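Local coordinates for protein amidase, hydantoinase/carbamoylase family (PDB 5TP4) that probably hydrolyses N-carbamoyl-L-amino acids as a zinc-dependent amidase of the peptidase M20 family, at residues 144-156 with 364-376. Residues are numbered along the deposited sequence; the frame is centred on the assembly and turned at random.
Sequences PAMLGSAVFTGAL and AGHDAILLARRVP
Ser-149 and Asp-367 form the direct hydrogen bond between the two short helices: Ser-149 OG donates to Asp-367 OD1 over 2.6 Å, entering by the anti lone pair, turned away from OD2. The serine reaches this acceptor because its hydroxyl is lodged between its own amide N and C (chi1 53°). Water 1 also donates to Asp-367 OD1 (2.6 Å) while accepting from Ser-149 N, so OD1 is gripped twice and the carboxylate is tied to both side chain and amide of one residue.

Beside this polar pair, Leu-370 fills the groove between the helices with its two branches divided: CD2 lies 3.6 Å from Met-146 CB, and CD1 rests 3.9 Å from Ala-150 CB. Met-146, whose chain kinks twice beyond CB (chi2 87°), folds back over the residues just before helix 367-372, with CG 3.5 Å from His-366 O and SD near the backbone of His-366. Leu-371 splits likewise, CD2 packing on Ser-149 CB and CD1 meeting Phe-152 CE2 at 4.0 Å. Further along, Thr-153 CG2 touches Leu-370 O (3.6 Å), and water 2 links that carbonyl to Thr-153 OG1. Arg-374 curls its aliphatic part against Thr-153 at the exposed end.

The helix axes, 8.7 Å apart and inclined by only 9°, run nearly parallel. Outside the pair, Asp-367 touches Glu-137, a zinc-binding residue of this protein although it carries no zinc in this chain, and the ring of His-366 meets that of zinc-binding His-198. The arrangement thus joins helix 147-153, which follows the loop with Glu-137 and Glu-138, to helix 367-372 beside the zinc site, consistent with the two-zinc centre of the M20 catalytic domain.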
# COMPACT_ATOMS: atom_id res chain seq x y z
N PRO B 144 13.78 12.33 20.43
CA PRO B 144 14.03 12.27 18.99
C PRO B 144 15.40 11.72 18.62
O PRO B 144 16.24 11.43 19.48
CB PRO B 144 13.96 13.74 18.58
CG PRO B 144 14.62 14.43 19.78
CD PRO B 144 14.15 13.64 20.99
N ALA B 145 15.64 11.63 17.31
CA ALA B 145 17.01 11.48 16.84
C ALA B 145 17.81 12.70 17.26
O ALA B 145 17.26 13.79 17.49
CB ALA B 145 17.05 11.31 15.32
N MET B 146 19.13 12.51 17.38
CA MET B 146 20.05 13.60 17.74
C MET B 146 19.63 14.23 19.06
O MET B 146 19.75 15.45 19.24
CB MET B 146 20.14 14.67 16.65
CG MET B 146 21.06 14.32 15.47
SD MET B 146 20.29 13.37 14.14
CE MET B 146 19.19 14.59 13.47
N LEU B 147 19.16 13.39 19.99
CA LEU B 147 18.66 13.89 21.27
C LEU B 147 19.76 14.58 22.06
O LEU B 147 19.58 15.69 22.57
CB LEU B 147 18.06 12.71 22.05
CG LEU B 147 17.44 13.00 23.42
CD1 LEU B 147 16.43 11.88 23.77
CD2 LEU B 147 18.52 13.11 24.52
N GLY B 148 20.92 13.94 22.18
CA GLY B 148 22.00 14.50 22.99
C GLY B 148 22.53 15.81 22.43
O GLY B 148 22.76 16.77 23.17
N SER B 149 22.75 15.88 21.11
CA SER B 149 23.22 17.14 20.55
C SER B 149 22.13 18.20 20.55
O SER B 149 22.43 19.39 20.73
CB SER B 149 23.77 16.92 19.13
OG SER B 149 22.81 16.26 18.32
N ALA B 150 20.86 17.81 20.37
CA ALA B 150 19.77 18.79 20.52
C ALA B 150 19.74 19.39 21.92
O ALA B 150 19.47 20.59 22.08
CB ALA B 150 18.42 18.15 20.19
N VAL B 151 19.99 18.58 22.96
CA VAL B 151 20.04 19.14 24.32
C VAL B 151 21.26 20.04 24.47
O VAL B 151 21.17 21.14 25.02
CB VAL B 151 20.01 18.02 25.38
CG1 VAL B 151 20.21 18.60 26.80
CG2 VAL B 151 18.67 17.29 25.33
N PHE B 152 22.41 19.61 23.96
CA PHE B 152 23.62 20.43 24.01
C PHE B 152 23.42 21.80 23.38
O PHE B 152 23.88 22.83 23.93
CB PHE B 152 24.78 19.69 23.33
CG PHE B 152 26.08 20.43 23.38
CD1 PHE B 152 26.96 20.22 24.42
CD2 PHE B 152 26.45 21.30 22.35
CE1 PHE B 152 28.19 20.89 24.46
CE2 PHE B 152 27.67 21.98 22.38
CZ PHE B 152 28.53 21.77 23.43
N THR B 153 22.75 21.86 22.22
CA THR B 153 22.57 23.14 21.54
C THR B 153 21.38 23.94 22.04
O THR B 153 21.17 25.06 21.58
CB THR B 153 22.42 22.93 20.02
OG1 THR B 153 21.23 22.18 19.73
CG2 THR B 153 23.64 22.21 19.46
N GLY B 154 20.59 23.41 22.97
CA GLY B 154 19.43 24.12 23.47
C GLY B 154 18.17 23.95 22.64
O GLY B 154 17.15 24.59 22.94
N ALA B 155 18.21 23.10 21.60
CA ALA B 155 17.04 22.88 20.76
C ALA B 155 16.00 22.03 21.47
O ALA B 155 14.80 22.13 21.17
CB ALA B 155 17.48 22.25 19.43
N LEU B 156 16.43 21.20 22.42
CA LEU B 156 15.56 20.33 23.21
C LEU B 156 15.87 20.60 24.68
O LEU B 156 17.02 20.40 25.11
CB LEU B 156 15.79 18.85 22.85
CG LEU B 156 14.98 17.81 23.62
CD1 LEU B 156 13.50 18.00 23.37
CD2 LEU B 156 15.41 16.41 23.19
N ALA B 364 21.21 12.74 5.03
CA ALA B 364 20.52 12.25 6.23
C ALA B 364 20.98 13.05 7.44
O ALA B 364 21.95 13.81 7.39
CB ALA B 364 20.77 10.75 6.44
N GLY B 365 20.28 12.85 8.55
CA GLY B 365 20.58 13.61 9.76
C GLY B 365 21.84 13.13 10.44
O GLY B 365 22.23 11.97 10.35
N HIS B 366 22.51 14.07 11.11
CA HIS B 366 23.69 13.80 11.91
C HIS B 366 23.68 14.79 13.05
O HIS B 366 23.04 15.84 12.96
CB HIS B 366 24.99 13.98 11.14
CG HIS B 366 25.08 13.11 9.94
ND1 HIS B 366 25.21 11.73 10.03
CD2 HIS B 366 24.96 13.40 8.63
CE1 HIS B 366 25.21 11.22 8.81
NE2 HIS B 366 25.05 12.20 7.94
N ASP B 367 24.42 14.46 14.10
CA ASP B 367 24.60 15.46 15.16
C ASP B 367 25.15 16.77 14.62
O ASP B 367 24.81 17.84 15.14
CB ASP B 367 25.52 14.89 16.22
CG ASP B 367 24.89 13.73 16.98
OD1 ASP B 367 23.82 13.93 17.63
OD2 ASP B 367 25.45 12.59 16.93
N ALA B 368 26.01 16.71 13.58
CA ALA B 368 26.51 17.93 12.96
C ALA B 368 25.40 18.88 12.52
O ALA B 368 25.60 20.10 12.54
CB ALA B 368 27.38 17.60 11.75
N ILE B 369 24.25 18.35 12.11
CA ILE B 369 23.13 19.22 11.69
C ILE B 369 22.71 20.14 12.83
O ILE B 369 22.48 21.36 12.64
CB ILE B 369 21.95 18.36 11.21
CG1 ILE B 369 22.33 17.58 9.96
CG2 ILE B 369 20.73 19.27 10.96
CD1 ILE B 369 22.71 18.46 8.78
N LEU B 370 22.56 19.57 14.03
CA LEU B 370 22.18 20.35 15.20
C LEU B 370 23.29 21.32 15.58
O LEU B 370 23.02 22.48 15.92
CB LEU B 370 21.86 19.44 16.38
CG LEU B 370 20.50 18.72 16.45
CD1 LEU B 370 19.38 19.68 16.79
CD2 LEU B 370 20.17 17.91 15.15
N LEU B 371 24.54 20.86 15.56
CA LEU B 371 25.65 21.73 15.96
C LEU B 371 25.78 22.92 15.03
O LEU B 371 26.08 24.04 15.47
CB LEU B 371 26.97 20.96 16.00
CG LEU B 371 27.32 20.28 17.34
CD1 LEU B 371 27.69 21.29 18.45
CD2 LEU B 371 26.20 19.36 17.86
N ALA B 372 25.56 22.71 13.72
CA ALA B 372 25.78 23.76 12.73
C ALA B 372 24.89 24.96 12.95
O ALA B 372 25.23 26.06 12.49
CB ALA B 372 25.54 23.23 11.32
N ARG B 373 23.77 24.78 13.63
CA ARG B 373 22.88 25.90 13.90
C ARG B 373 23.38 26.77 15.04
O ARG B 373 22.84 27.86 15.24
CB ARG B 373 21.48 25.38 14.18
CG ARG B 373 20.89 24.69 12.95
CD ARG B 373 19.59 23.95 13.27
NE ARG B 373 19.13 23.23 12.08
CZ ARG B 373 18.40 22.12 12.10
NH1 ARG B 373 18.01 21.60 13.27
NH2 ARG B 373 18.06 21.54 10.96
N ARG B 374 24.41 26.33 15.75
CA ARG B 374 24.90 27.07 16.92
C ARG B 374 26.39 27.37 16.82
O ARG B 374 26.83 28.37 17.38
CB ARG B 374 24.62 26.28 18.20
CG ARG B 374 23.19 26.42 18.73
CD ARG B 374 22.95 27.78 19.39
NE ARG B 374 23.85 28.03 20.52
CZ ARG B 374 23.48 28.06 21.81
NH1 ARG B 374 22.21 27.86 22.15
NH2 ARG B 374 24.39 28.30 22.75
N VAL B 375 27.18 26.51 16.18
CA VAL B 375 28.63 26.73 16.14
C VAL B 375 29.16 26.40 14.75
O VAL B 375 28.53 25.65 13.99
CB VAL B 375 29.36 25.90 17.21
CG1 VAL B 375 28.66 25.96 18.57
CG2 VAL B 375 29.47 24.51 16.76
N PRO B 376 30.30 26.99 14.38
CA PRO B 376 30.90 26.68 13.07
C PRO B 376 31.19 25.19 12.93
O PRO B 376 31.88 24.60 13.76
CB PRO B 376 32.18 27.52 13.05
CG PRO B 376 31.90 28.63 13.97
CD PRO B 376 31.06 28.06 15.07
O HOH W 1 22.60 13.08 19.82
O HOH W 2 20.68 23.16 17.23